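PDB 4QB5: Glyoxalase/bleomycin resistance protein/dioxygenase from Albidiferax ferrireducens T118, which probably acts as a dioxygenase of the vicinal oxygen chelate superfamily, though its substrate is not known. Local coordinates for residues Glu115-Arg120 with Tyr128-Arg133; Ser58-Arg63 with Phe69-Pro74. All coordinates share one frame; numbering follows the deposited sequence.

How the contacts relate
Contact 2 comes first along the chain and contact 1 follows, so the two are in series, on opposite sides of the chain's centre. Their centres lie 25 Å apart and their nearest atoms about 10 Å, without touching. Each joins the two strands of a beta hairpin: 59-64 with 67-72 in contact 2, 111-120 with 127-133 in contact 1. The two hairpins belong to separate four-stranded mixed sheets of the same strand order, 1-4-3-2, backed by helix 34-46 and helix 95-107 respectively. This repetition is that of the paired beta-alpha-beta-beta-beta modules of the vicinal oxygen chelate fold. Between subunits the hairpins do meet, since Arg120 packs on Arg59 of the second subunit.

Contact 1: residues Glu115-Arg120 with Tyr128-Arg133; sequences EPPGFR and YLAYLR
Gly118 CA sits over one face of the Tyr128 ring, 4.0 Å from its centroid and 27° off the ring normal, a CH-pi contact. With CG anti to the backbone N (chi1 -167°), Tyr128 swings its ring across to that backbone, and its edge meets Phe119: CD2 stands over the centre of the Phe119 ring, the planes at 87°, a T-shaped pair. The hydroxyl of the buried Tyr128, beside Pro117 CB, is gripped by Asp99 of helix 95-107 and by a water that also donates to Pro117 O. On the same face Pro117 CB packs 3.9 Å from Ala130 CB. Two backbone bonds tie the strands, Gly118 N to Leu129 O at 3.1 Å and Leu129 N to Gly118 O at 3.0 Å.

The margins are looser. Phe119 is solvent-accessible, with Lys126 in a cation-pi contact. Arg120, extended but poorly ordered, makes its closest contact through CD, 3.6 Å from Leu129 CD1. Beyond Pro117 a water replaces direct pairing, donating to Glu115 O (2.7 Å) and accepting from Tyr131 N (2.7 Å). Edge strand 111-120 and strand 127-133 thus form the first hairpin of the three-strand meander in a beta-alpha-beta-beta-beta module of the vicinal oxygen chelate fold.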
ATOM      1  N   GLU C 115     -13.730  -5.335  12.925  1.00 50.21           N
ATOM      2  CA  GLU C 115     -14.266  -6.481  13.653  1.00 52.00           C
ATOM      3  C   GLU C 115     -13.234  -7.627  13.750  1.00 46.79           C
ATOM      4  O   GLU C 115     -12.194  -7.616  13.073  1.00 40.42           O
ATOM      5  CB  GLU C 115     -15.495  -7.010  12.907  1.00 55.34           C
ATOM      6  CG  GLU C 115     -16.752  -7.181  13.735  1.00 60.93           C
ATOM      7  CD  GLU C 115     -17.446  -5.870  14.012  1.00 65.93           C
ATOM      8  OE1 GLU C 115     -18.074  -5.765  15.081  1.00 71.11           O
ATOM      9  OE2 GLU C 115     -17.377  -4.960  13.160  1.00 73.20           O
ATOM     10  N   PRO C 116     -13.540  -8.639  14.556  1.00 37.75           N
ATOM     11  CA  PRO C 116     -12.734  -9.842  14.460  1.00 34.22           C
ATOM     12  C   PRO C 116     -12.750 -10.490  13.052  1.00 28.70           C
ATOM     13  O   PRO C 116     -13.581 -10.130  12.204  1.00 26.58           O
ATOM     14  CB  PRO C 116     -13.375 -10.755  15.509  1.00 36.44           C
ATOM     15  CG  PRO C 116     -14.778 -10.221  15.669  1.00 37.61           C
ATOM     16  CD  PRO C 116     -14.550  -8.754  15.621  1.00 39.96           C
ATOM     17  N   PRO C 117     -11.844 -11.444  12.802  1.00 23.00           N
ATOM     18  CA  PRO C 117     -11.803 -12.076  11.484  1.00 22.36           C
ATOM     19  C   PRO C 117     -13.129 -12.712  11.114  1.00 23.67           C
ATOM     20  O   PRO C 117     -13.748 -13.326  11.954  1.00 26.77           O
ATOM     21  CB  PRO C 117     -10.694 -13.117  11.627  1.00 21.69           C
ATOM     22  CG  PRO C 117      -9.795 -12.530  12.689  1.00 21.94           C
ATOM     23  CD  PRO C 117     -10.782 -11.957  13.680  1.00 23.62           C
ATOM     24  N   GLY C 118     -13.530 -12.619   9.855  1.00 24.45           N
ATOM     25  CA  GLY C 118     -14.762 -13.226   9.448  1.00 24.46           C
ATOM     26  C   GLY C 118     -15.103 -12.900   8.018  1.00 24.14           C
ATOM     27  O   GLY C 118     -14.373 -12.191   7.304  1.00 20.72           O
ATOM     28  N   PHE C 119     -16.228 -13.447   7.595  1.00 24.30           N
ATOM     29  CA  PHE C 119     -16.726 -13.224   6.266  1.00 26.60           C
ATOM     30  C   PHE C 119     -17.400 -11.889   6.224  1.00 29.12           C
ATOM     31  O   PHE C 119     -17.884 -11.421   7.220  1.00 29.08           O
ATOM     32  CB  PHE C 119     -17.705 -14.309   5.883  1.00 28.10           C
ATOM     33  CG  PHE C 119     -17.048 -15.623   5.580  1.00 27.62           C
ATOM     34  CD1 PHE C 119     -16.412 -15.825   4.375  1.00 27.29           C
ATOM     35  CD2 PHE C 119     -17.096 -16.651   6.481  1.00 30.93           C
ATOM     36  CE1 PHE C 119     -15.823 -17.048   4.075  1.00 28.54           C
ATOM     37  CE2 PHE C 119     -16.520 -17.876   6.194  1.00 31.04           C
ATOM     38  CZ  PHE C 119     -15.883 -18.074   4.988  1.00 28.65           C
ATOM     39  N   ARG C 120     -17.390 -11.274   5.062  1.00 32.38           N
ATOM     40  CA  ARG C 120     -18.028 -10.003   4.837  1.00 40.58           C
ATOM     41  C   ARG C 120     -18.502 -10.086   3.380  1.00 43.85           C
ATOM     42  O   ARG C 120     -17.990 -10.921   2.602  1.00 36.54           O
ATOM     43  CB  ARG C 120     -17.025  -8.877   5.078  1.00 50.53           C
ATOM     44  CG  ARG C 120     -17.510  -7.474   4.743  1.00 64.04           C
ATOM     45  CD  ARG C 120     -16.351  -6.482   4.905  1.00 77.15           C
ATOM     46  NE  ARG C 120     -16.580  -5.141   4.333  1.00 85.22           N
ATOM     47  CZ  ARG C 120     -16.266  -4.761   3.089  1.00 87.65           C
ATOM     48  NH1 ARG C 120     -15.713  -5.617   2.232  1.00 89.06           N
ATOM     49  NH2 ARG C 120     -16.517  -3.511   2.692  1.00 87.15           N
ATOM     50  N   TYR C 128     -13.349 -13.177   2.974  1.00 21.45           N
ATOM     51  CA  TYR C 128     -12.933 -13.378   4.354  1.00 19.94           C
ATOM     52  C   TYR C 128     -11.760 -12.398   4.639  1.00 18.57           C
ATOM     53  O   TYR C 128     -10.825 -12.248   3.861  1.00 18.09           O
ATOM     54  CB  TYR C 128     -12.534 -14.811   4.562  1.00 19.19           C
ATOM     55  CG  TYR C 128     -12.400 -15.183   5.997  1.00 19.31           C
ATOM     56  CD1 TYR C 128     -11.235 -14.888   6.709  1.00 20.87           C
ATOM     57  CD2 TYR C 128     -13.414 -15.847   6.658  1.00 19.41           C
ATOM     58  CE1 TYR C 128     -11.102 -15.239   8.039  1.00 19.81           C
ATOM     59  CE2 TYR C 128     -13.286 -16.188   7.986  1.00 18.82           C
ATOM     60  CZ  TYR C 128     -12.140 -15.879   8.667  1.00 20.25           C
ATOM     61  OH  TYR C 128     -12.000 -16.212   9.986  1.00 17.39           O
ATOM     62  N   LEU C 129     -11.835 -11.742   5.765  1.00 19.51           N
ATOM     63  CA  LEU C 129     -10.894 -10.710   6.129  1.00 20.61           C
ATOM     64  C   LEU C 129     -10.406 -10.914   7.555  1.00 18.32           C
ATOM     65  O   LEU C 129     -11.200 -11.179   8.432  1.00 16.95           O
ATOM     66  CB  LEU C 129     -11.640  -9.391   6.124  1.00 25.52           C
ATOM     67  CG  LEU C 129     -11.930  -8.781   4.765  1.00 30.43           C
ATOM     68  CD1 LEU C 129     -12.929  -7.636   4.911  1.00 33.60           C
ATOM     69  CD2 LEU C 129     -10.605  -8.246   4.279  1.00 33.74           C
ATOM     70  N   ALA C 130      -9.128 -10.664   7.800  1.00 16.13           N
ATOM     71  CA  ALA C 130      -8.604 -10.579   9.155  1.00 16.21           C
ATOM     72  C   ALA C 130      -7.737  -9.327   9.268  1.00 16.02           C
ATOM     73  O   ALA C 130      -6.714  -9.224   8.547  1.00 15.15           O
ATOM     74  CB  ALA C 130      -7.745 -11.830   9.439  1.00 16.49           C
ATOM     75  N   TYR C 131      -8.122  -8.419  10.147  1.00 15.69           N
ATOM     76  CA  TYR C 131      -7.464  -7.141  10.347  1.00 18.17           C
ATOM     77  C   TYR C 131      -6.538  -7.080  11.534  1.00 17.18           C
ATOM     78  O   TYR C 131      -6.850  -7.600  12.569  1.00 18.44           O
ATOM     79  CB  TYR C 131      -8.489  -6.010  10.504  1.00 20.48           C
ATOM     80  CG  TYR C 131      -9.188  -5.549   9.203  1.00 22.04           C
ATOM     81  CD1 TYR C 131      -8.651  -4.545   8.400  1.00 23.49           C
ATOM     82  CD2 TYR C 131     -10.389  -6.111   8.817  1.00 24.38           C
ATOM     83  CE1 TYR C 131      -9.293  -4.102   7.240  1.00 25.07           C
ATOM     84  CE2 TYR C 131     -11.047  -5.699   7.653  1.00 26.36           C
ATOM     85  CZ  TYR C 131     -10.493  -4.704   6.864  1.00 26.35           C
ATOM     86  OH  TYR C 131     -11.188  -4.288   5.740  1.00 30.97           O
ATOM     87  N   LEU C 132      -5.421  -6.366  11.393  1.00 16.07           N
ATOM     88  CA  LEU C 132      -4.459  -6.118  12.489  1.00 16.24           C
ATOM     89  C   LEU C 132      -3.862  -4.730  12.375  1.00 14.92           C
ATOM     90  O   LEU C 132      -3.909  -4.118  11.310  1.00 15.61           O
ATOM     91  CB  LEU C 132      -3.208  -7.027  12.370  1.00 17.57           C
ATOM     92  CG  LEU C 132      -3.386  -8.505  12.545  1.00 19.79           C
ATOM     93  CD1 LEU C 132      -2.152  -9.209  11.990  1.00 21.73           C
ATOM     94  CD2 LEU C 132      -3.618  -8.838  14.032  1.00 19.12           C
ATOM     95  N   ARG C 133      -3.249  -4.280  13.452  1.00 14.12           N
ATOM     96  CA  ARG C 133      -2.244  -3.210  13.388  1.00 16.02           C
ATOM     97  C   ARG C 133      -0.922  -3.869  13.692  1.00 15.88           C
ATOM     98  O   ARG C 133      -0.836  -4.627  14.684  1.00 15.74           O
ATOM     99  CB  ARG C 133      -2.519  -2.093  14.424  1.00 17.41           C
ATOM    100  CG  ARG C 133      -3.802  -1.352  14.071  1.00 24.42           C
ATOM    101  CD  ARG C 133      -4.050  -0.101  14.865  1.00 30.32           C
ATOM    102  NE  ARG C 133      -4.672   0.903  13.985  1.00 38.50           N
ATOM    103  CZ  ARG C 133      -5.963   1.022  13.723  1.00 42.70           C
ATOM    104  NH1 ARG C 133      -6.893   0.204  14.286  1.00 51.61           N
ATOM    105  NH2 ARG C 133      -6.334   2.023  12.926  1.00 40.84           N
TER
HETATM  106  O   HOH W   1     -10.015  -8.762  11.997  1.00 28.71           O
HETATM  107  O   HOH W   2     -14.235 -16.373  11.890  1.00 39.46           O

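Contact 2: residues Ser58-Arg63 with Phe69-Pro74; sequences SRYFYR and FGITTP
The Tyr62 ring turns its edge to the partner strand, with Phe69 O near the ring plane and 3.7 Å from CD1, and Ile71 CG1 also at that edge. Tyr62 and Phe69 lie side by side and point the same way; their planes meet at 44°, neither stacked nor perpendicular, and the touch is Tyr62 CD1 to Phe69 CD2 at 3.9 Å. The other face of the sheet carries Arg59 and Phe61: Phe61 CE2 lies 3.3 Å above the Arg59 guanidinium plane, offset toward its rim, while Arg59 CZ is in the plane of the Phe61 ring. Opposite Phe61 stands Gly70, whose CA comes 4.2 Å from Phe61 CD1.

Five backbone bonds fix the antiparallel register. Tyr60 and Ile71 form a hydrogen-bonded pair, as do Tyr62 and Phe69, whose Tyr62 N to Phe69 O bond is 2.7 Å long. This hairpin supplies the inner strands of a four-stranded sheet in a beta-alpha-beta-beta-beta module, the repeating unit of the vicinal oxygen chelate fold. Tyr60, Tyr62 and Ile71 face helix 34-46, where Glu35 and Asp42 bind the hydroxyls of Tyr60 and Tyr62.

Ile71 places CG1 between its backbone N and carbonyl carbon (chi1 54°), and CG1 reaches Tyr60 CB at 3.8 Å. On the Arg59 side Thr72 OG1 lies 3.2 Å from Arg59 CG and donates to Thr73 O from above the carbonyl plane. Arg59 then bends at chi2 (103°) and chi3, its NE bonding to Asn56 O, and Thr72 packs on Gly85 of the second subunit.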
ATOM      1  N   SER C  58      18.484   0.680   5.235  1.00 26.33           N
ATOM      2  CA  SER C  58      17.607   0.606   6.419  1.00 27.74           C
ATOM      3  C   SER C  58      16.190   0.101   6.101  1.00 25.31           C
ATOM      4  O   SER C  58      15.183   0.729   6.522  1.00 21.11           O
ATOM      5  CB  SER C  58      17.561   1.936   7.171  1.00 27.04           C
ATOM      6  OG  SER C  58      18.878   2.332   7.486  1.00 31.47           O
ATOM      7  N   ARG C  59      16.143  -1.039   5.392  1.00 22.46           N
ATOM      8  CA  ARG C  59      14.909  -1.707   4.988  1.00 21.99           C
ATOM      9  C   ARG C  59      15.040  -3.211   5.022  1.00 21.92           C
ATOM     10  O   ARG C  59      16.136  -3.779   4.798  1.00 19.58           O
ATOM     11  CB  ARG C  59      14.569  -1.406   3.543  1.00 24.35           C
ATOM     12  CG  ARG C  59      14.343   0.042   3.218  1.00 27.81           C
ATOM     13  CD  ARG C  59      15.491   0.729   2.505  1.00 28.44           C
ATOM     14  NE  ARG C  59      16.038   0.082   1.313  1.00 26.79           N
ATOM     15  CZ  ARG C  59      15.887   0.476   0.049  1.00 30.87           C
ATOM     16  NH1 ARG C  59      15.068   1.471  -0.314  1.00 33.38           N
ATOM     17  NH2 ARG C  59      16.554  -0.165  -0.899  1.00 35.38           N
ATOM     18  N   TYR C  60      13.898  -3.869   5.189  1.00 19.99           N
ATOM     19  CA  TYR C  60      13.781  -5.259   4.863  1.00 20.76           C
ATOM     20  C   TYR C  60      12.700  -5.440   3.818  1.00 20.34           C
ATOM     21  O   TYR C  60      11.579  -4.879   3.961  1.00 17.36           O
ATOM     22  CB  TYR C  60      13.435  -6.077   6.110  1.00 22.07           C
ATOM     23  CG  TYR C  60      14.601  -6.318   7.054  1.00 24.10           C
ATOM     24  CD1 TYR C  60      15.518  -7.351   6.831  1.00 22.72           C
ATOM     25  CD2 TYR C  60      14.757  -5.545   8.191  1.00 23.68           C
ATOM     26  CE1 TYR C  60      16.582  -7.565   7.713  1.00 26.97           C
ATOM     27  CE2 TYR C  60      15.814  -5.740   9.052  1.00 23.14           C
ATOM     28  CZ  TYR C  60      16.720  -6.751   8.813  1.00 23.73           C
ATOM     29  OH  TYR C  60      17.714  -6.897   9.744  1.00 24.83           O
ATOM     30  N   PHE C  61      13.003  -6.290   2.841  1.00 18.18           N
ATOM     31  CA  PHE C  61      12.137  -6.574   1.698  1.00 19.27           C
ATOM     32  C   PHE C  61      11.646  -7.992   1.723  1.00 20.46           C
ATOM     33  O   PHE C  61      12.402  -8.935   2.086  1.00 21.37           O
ATOM     34  CB  PHE C  61      12.892  -6.357   0.381  1.00 20.17           C
ATOM     35  CG  PHE C  61      13.072  -4.918   0.044  1.00 22.67           C
ATOM     36  CD1 PHE C  61      12.011  -4.190  -0.450  1.00 22.65           C
ATOM     37  CD2 PHE C  61      14.273  -4.292   0.235  1.00 24.51           C
ATOM     38  CE1 PHE C  61      12.159  -2.854  -0.766  1.00 25.39           C
ATOM     39  CE2 PHE C  61      14.428  -2.935  -0.065  1.00 24.19           C
ATOM     40  CZ  PHE C  61      13.386  -2.223  -0.568  1.00 24.60           C
ATOM     41  N   TYR C  62      10.383  -8.133   1.339  1.00 18.10           N
ATOM     42  CA  TYR C  62       9.660  -9.405   1.311  1.00 19.45           C
ATOM     43  C   TYR C  62       9.144  -9.559  -0.117  1.00 21.23           C
ATOM     44  O   TYR C  62       8.133  -8.948  -0.526  1.00 20.49           O
ATOM     45  CB  TYR C  62       8.455  -9.343   2.285  1.00 17.55           C
ATOM     46  CG  TYR C  62       8.883  -9.268   3.717  1.00 16.15           C
ATOM     47  CD1 TYR C  62       9.274  -8.080   4.283  1.00 14.73           C
ATOM     48  CD2 TYR C  62       8.920 -10.421   4.519  1.00 16.06           C
ATOM     49  CE1 TYR C  62       9.673  -8.010   5.603  1.00 14.40           C
ATOM     50  CE2 TYR C  62       9.344 -10.358   5.815  1.00 14.90           C
ATOM     51  CZ  TYR C  62       9.744  -9.166   6.351  1.00 15.03           C
ATOM     52  OH  TYR C  62      10.121  -9.175   7.673  1.00 15.45           O
ATOM     53  N   ARG C  63       9.887 -10.300  -0.901  1.00 24.38           N
ATOM     54  CA  ARG C  63       9.665 -10.379  -2.327  1.00 29.01           C
ATOM     55  C   ARG C  63       8.862 -11.622  -2.665  1.00 30.74           C
ATOM     56  O   ARG C  63       8.980 -12.649  -2.007  1.00 34.03           O
ATOM     57  CB  ARG C  63      11.009 -10.376  -3.049  1.00 34.54           C
ATOM     58  CG  ARG C  63      11.847  -9.123  -2.788  1.00 40.80           C
ATOM     59  CD  ARG C  63      13.082  -8.999  -3.710  1.00 50.05           C
ATOM     60  NE  ARG C  63      13.872  -7.764  -3.489  1.00 48.97           N
ATOM     61  CZ  ARG C  63      14.859  -7.609  -2.597  1.00 55.80           C
ATOM     62  NH1 ARG C  63      15.236  -8.608  -1.800  1.00 57.36           N
ATOM     63  NH2 ARG C  63      15.485  -6.431  -2.494  1.00 59.02           N
ATOM     64  N   PHE C  69       6.887  -6.302  -0.741  1.00 15.46           N
ATOM     65  CA  PHE C  69       6.546  -5.501   0.426  1.00 14.80           C
ATOM     66  C   PHE C  69       7.797  -5.127   1.134  1.00 16.10           C
ATOM     67  O   PHE C  69       8.710  -5.966   1.259  1.00 14.14           O
ATOM     68  CB  PHE C  69       5.661  -6.303   1.394  1.00 14.83           C
ATOM     69  CG  PHE C  69       5.436  -5.622   2.697  1.00 14.95           C
ATOM     70  CD1 PHE C  69       4.642  -4.475   2.798  1.00 14.93           C
ATOM     71  CD2 PHE C  69       5.934  -6.181   3.874  1.00 15.77           C
ATOM     72  CE1 PHE C  69       4.446  -3.836   4.005  1.00 14.73           C
ATOM     73  CE2 PHE C  69       5.738  -5.534   5.097  1.00 15.78           C
ATOM     74  CZ  PHE C  69       4.941  -4.402   5.166  1.00 15.57           C
ATOM     75  N   GLY C  70       7.844  -3.904   1.664  1.00 16.05           N
ATOM     76  CA  GLY C  70       9.012  -3.492   2.445  1.00 16.61           C
ATOM     77  C   GLY C  70       8.701  -2.714   3.698  1.00 16.24           C
ATOM     78  O   GLY C  70       7.688  -2.000   3.789  1.00 15.17           O
ATOM     79  N   ILE C  71       9.546  -2.879   4.701  1.00 14.86           N
ATOM     80  CA  ILE C  71       9.482  -2.070   5.913  1.00 15.52           C
ATOM     81  C   ILE C  71      10.723  -1.197   5.908  1.00 17.03           C
ATOM     82  O   ILE C  71      11.832  -1.641   5.467  1.00 14.93           O
ATOM     83  CB  ILE C  71       9.383  -2.892   7.204  1.00 17.04           C
ATOM     84  CG1 ILE C  71      10.524  -3.934   7.302  1.00 16.92           C
ATOM     85  CG2 ILE C  71       8.010  -3.537   7.260  1.00 18.15           C
ATOM     86  CD1 ILE C  71      10.529  -4.677   8.602  1.00 17.03           C
ATOM     87  N   THR C  72      10.549   0.061   6.308  1.00 16.75           N
ATOM     88  CA  THR C  72      11.653   1.020   6.171  1.00 16.43           C
ATOM     89  C   THR C  72      11.695   1.999   7.319  1.00 15.28           C
ATOM     90  O   THR C  72      10.670   2.395   7.883  1.00 14.31           O
ATOM     91  CB  THR C  72      11.608   1.801   4.801  1.00 18.23           C
ATOM     92  OG1 THR C  72      12.841   2.521   4.606  1.00 17.32           O
ATOM     93  CG2 THR C  72      10.447   2.833   4.747  1.00 17.34           C
ATOM     94  N   THR C  73      12.915   2.389   7.666  1.00 15.32           N
ATOM     95  CA  THR C  73      13.176   3.605   8.419  1.00 16.03           C
ATOM     96  C   THR C  73      12.884   4.773   7.451  1.00 14.57           C
ATOM     97  O   THR C  73      13.353   4.750   6.316  1.00 13.01           O
ATOM     98  CB  THR C  73      14.685   3.668   8.833  1.00 19.25           C
ATOM     99  OG1 THR C  73      14.897   2.631   9.780  1.00 18.46           O
ATOM    100  CG2 THR C  73      14.992   5.011   9.549  1.00 21.92           C
ATOM    101  N   PRO C  74      12.067   5.755   7.862  1.00 12.76           N
ATOM    102  CA  PRO C  74      11.728   6.805   6.856  1.00 14.08           C
ATOM    103  C   PRO C  74      12.960   7.533   6.360  1.00 15.73           C
ATOM    104  O   PRO C  74      13.816   7.924   7.160  1.00 15.41           O
ATOM    105  CB  PRO C  74      10.830   7.753   7.640  1.00 14.55           C
ATOM    106  CG  PRO C  74      10.136   6.828   8.650  1.00 14.12           C
ATOM    107  CD  PRO C  74      11.232   5.835   9.056  1.00 13.78           C
TER